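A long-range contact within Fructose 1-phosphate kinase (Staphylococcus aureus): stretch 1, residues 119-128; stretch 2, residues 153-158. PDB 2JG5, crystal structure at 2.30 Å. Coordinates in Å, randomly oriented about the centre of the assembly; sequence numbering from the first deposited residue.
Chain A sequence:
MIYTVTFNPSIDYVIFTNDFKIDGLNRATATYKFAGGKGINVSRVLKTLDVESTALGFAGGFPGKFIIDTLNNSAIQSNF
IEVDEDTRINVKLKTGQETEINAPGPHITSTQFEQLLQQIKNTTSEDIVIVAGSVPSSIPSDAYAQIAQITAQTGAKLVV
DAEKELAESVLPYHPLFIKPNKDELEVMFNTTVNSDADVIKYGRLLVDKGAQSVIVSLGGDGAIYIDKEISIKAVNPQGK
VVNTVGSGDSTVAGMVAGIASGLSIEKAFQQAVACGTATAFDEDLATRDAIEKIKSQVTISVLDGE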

# COMPACT_ATOMS: atom_id res chain seq x y z
N GLN A 119 -5.14 27.36 9.70
CA GLN A 119 -5.94 26.64 10.69
C GLN A 119 -5.47 26.94 12.10
O GLN A 119 -6.28 27.05 13.02
CB GLN A 119 -5.90 25.14 10.45
CG GLN A 119 -6.57 24.71 9.18
CD GLN A 119 -6.55 23.21 9.01
OE1 GLN A 119 -5.57 22.55 9.38
NE2 GLN A 119 -7.63 22.66 8.46
N ILE A 120 -4.15 27.04 12.28
CA ILE A 120 -3.59 27.34 13.59
C ILE A 120 -3.92 28.78 13.97
O ILE A 120 -4.09 29.09 15.15
CB ILE A 120 -2.06 27.10 13.64
CG1 ILE A 120 -1.68 25.74 13.02
CG2 ILE A 120 -1.52 27.28 15.08
CD1 ILE A 120 -2.27 24.50 13.71
N LYS A 121 -4.00 29.65 12.96
CA LYS A 121 -4.44 31.03 13.15
C LYS A 121 -5.86 31.17 13.72
O LYS A 121 -6.19 32.21 14.30
CB LYS A 121 -4.31 31.83 11.85
CG LYS A 121 -2.89 32.34 11.59
CD LYS A 121 -2.68 32.83 10.16
CE LYS A 121 -1.19 33.09 9.92
NZ LYS A 121 -0.86 33.34 8.48
N ASN A 122 -6.68 30.13 13.56
CA ASN A 122 -8.07 30.20 14.02
C ASN A 122 -8.30 29.61 15.40
O ASN A 122 -9.45 29.49 15.84
CB ASN A 122 -9.01 29.58 12.99
CG ASN A 122 -9.10 30.41 11.71
OD1 ASN A 122 -9.33 31.62 11.75
ND2 ASN A 122 -8.91 29.75 10.57
N THR A 123 -7.21 29.27 16.09
CA THR A 123 -7.26 28.79 17.46
C THR A 123 -7.50 29.91 18.49
O THR A 123 -7.33 31.10 18.19
CB THR A 123 -5.98 27.98 17.87
OG1 THR A 123 -4.81 28.77 17.65
CG2 THR A 123 -5.89 26.69 17.10
N THR A 124 -7.91 29.51 19.69
CA THR A 124 -8.21 30.44 20.77
C THR A 124 -7.41 30.03 22.01
O THR A 124 -6.78 28.95 22.04
CB THR A 124 -9.72 30.44 21.10
OG1 THR A 124 -10.12 29.14 21.52
CG2 THR A 124 -10.55 30.84 19.87
N SER A 125 -7.46 30.87 23.04
CA SER A 125 -6.69 30.64 24.27
C SER A 125 -7.03 29.32 24.96
O SER A 125 -6.20 28.78 25.71
CB SER A 125 -6.85 31.80 25.25
OG SER A 125 -5.91 32.82 24.96
N GLU A 126 -8.23 28.82 24.70
CA GLU A 126 -8.74 27.60 25.34
C GLU A 126 -8.28 26.31 24.66
O GLU A 126 -8.50 25.21 25.19
CB GLU A 126 -10.27 27.64 25.37
CG GLU A 126 -10.85 28.50 26.48
CD GLU A 126 -12.37 28.48 26.49
OE1 GLU A 126 -12.99 28.28 25.41
OE2 GLU A 126 -12.95 28.67 27.58
N ASP A 127 -7.66 26.45 23.49
CA ASP A 127 -7.24 25.32 22.67
C ASP A 127 -5.85 24.81 23.04
O ASP A 127 -5.01 25.55 23.57
CB ASP A 127 -7.24 25.67 21.17
CG ASP A 127 -8.63 25.94 20.61
OD1 ASP A 127 -9.65 25.69 21.29
OD2 ASP A 127 -8.70 26.43 19.47
N ILE A 128 -5.62 23.53 22.74
CA ILE A 128 -4.32 22.91 22.85
C ILE A 128 -3.93 22.46 21.45
O ILE A 128 -4.73 21.82 20.75
CB ILE A 128 -4.32 21.71 23.85
CG1 ILE A 128 -4.94 22.14 25.19
CG2 ILE A 128 -2.88 21.08 23.98
CD1 ILE A 128 -4.77 21.17 26.33
N GLN A 153 0.48 33.98 19.53
CA GLN A 153 -0.44 35.09 19.25
C GLN A 153 -1.88 34.73 19.56
O GLN A 153 -2.64 35.57 20.03
CB GLN A 153 -0.38 35.51 17.79
CG GLN A 153 0.76 36.41 17.39
CD GLN A 153 0.65 36.83 15.94
OE1 GLN A 153 0.33 36.01 15.06
NE2 GLN A 153 0.89 38.11 15.67
N THR A 154 -2.29 33.49 19.25
CA THR A 154 -3.68 33.10 19.49
C THR A 154 -3.94 32.84 20.96
O THR A 154 -5.04 33.07 21.45
CB THR A 154 -4.15 31.89 18.64
OG1 THR A 154 -3.44 30.70 19.03
CG2 THR A 154 -3.96 32.15 17.15
N GLY A 155 -2.90 32.39 21.67
CA GLY A 155 -3.02 32.08 23.09
C GLY A 155 -3.16 30.59 23.38
O GLY A 155 -3.15 30.20 24.55
N ALA A 156 -3.29 29.77 22.34
CA ALA A 156 -3.44 28.31 22.51
C ALA A 156 -2.19 27.68 23.09
O ALA A 156 -1.06 28.06 22.75
CB ALA A 156 -3.83 27.62 21.18
N LYS A 157 -2.40 26.71 23.99
CA LYS A 157 -1.32 25.93 24.58
C LYS A 157 -0.64 25.11 23.51
O LYS A 157 -1.29 24.31 22.84
CB LYS A 157 -1.86 24.99 25.67
CG LYS A 157 -2.23 25.67 26.97
CD LYS A 157 -3.53 26.45 26.85
CE LYS A 157 -3.40 27.83 27.50
NZ LYS A 157 -3.17 27.76 28.97
N LEU A 158 0.66 25.31 23.34
CA LEU A 158 1.43 24.52 22.40
C LEU A 158 2.20 23.38 23.07
O LEU A 158 2.97 23.60 24.00
CB LEU A 158 2.39 25.39 21.58
CG LEU A 158 3.24 24.58 20.60
CD1 LEU A 158 2.48 24.24 19.30
CD2 LEU A 158 4.51 25.32 20.30

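The contact between residues 119-128 and 153-158 joins two places where a helix gives way to a strand, and it buries 425 Å² counted over both sides. Thr154, Lys157 and Ser125 account for much of that area.

Thr154, in the last helical turn of its stretch, has the largest covered surface of any residue here. Its CA-to-CB bond points toward the other stretch, and the p rotamer (chi1 66°) places the hydroxyl against that of Thr123, whose CA-to-CB bond points back in return. Thr154 OG1 donates a hydrogen bond to Thr123 OG1 at 2.7 Å. The direction follows from the surroundings of Thr123, since its OG1 gives its own proton to Ile120 O at 2.6 Å and is left to accept from Thr154. The two hydroxyls thus form a relay that ends on Ile120 O, which also accepts Thr123 N at 3.3 Å in the type I turn from Ile120 to Thr123. Within its own stretch, Thr154 OG1 also accepts a weak hydrogen bond from Ala156 N (3.4 Å). The methyl group completes the packing: Thr154 CG2 lies 3.7 Å from Ile120 O and 3.6 Å from Lys121 O.

Ser125 sits beside the point where the second stretch leaves its helix. Gly155 makes this turn with positive phi (101°), and its lack of a side chain matters twice. A CB on this backbone would be jammed against the carbonyl oxygen of Thr154, and it would also fall 2.1 Å from Ser125 OG. With no CB present, Ser125 OG approaches to 3.5 Å from Gly155 CA, and the two backbones come close, with Ser125 CA and Gly155 CA 4.1 Å apart. Ser125 CA also makes a CA-H...O contact with Gly155 O at 3.6 Å.

Ser125 belongs to a second type I turn, from Thr124 to Asp127, closed by Asp127 N to Thr124 O (3.0 Å) and braced by a hydrogen bond from Thr124 N to Asp127 OD2 (3.2 Å). Ala156 fits against this turn and the preceding threonine: its CB is 3.3 Å from Thr124 O, 3.8 Å from Thr123 OG1 and 3.9 Å from Asp127 CB.

Beyond Ala156 the chains pair as parallel strands, with Ile128 bridged to Lys157 at a CA-CA distance of 4.6 Å. Lys157 N donates to Asp127 O at 2.9 Å; the N-H...O angle of 140° shows that the bond is bent. Ile128 CA then approaches Lys157 O to 3.3 Å in a CA-H...O contact. The side chains of Ile128 and Lys157 lie on the same face of the sheet, where Ile128 CG1 is 4.2 Å from Lys157 CB. Farther out, Lys157 CE passes 3.5 Å from Ser125 O, so the aliphatic part of the lysine covers the turn while the end of its side chain leads away from the first stretch.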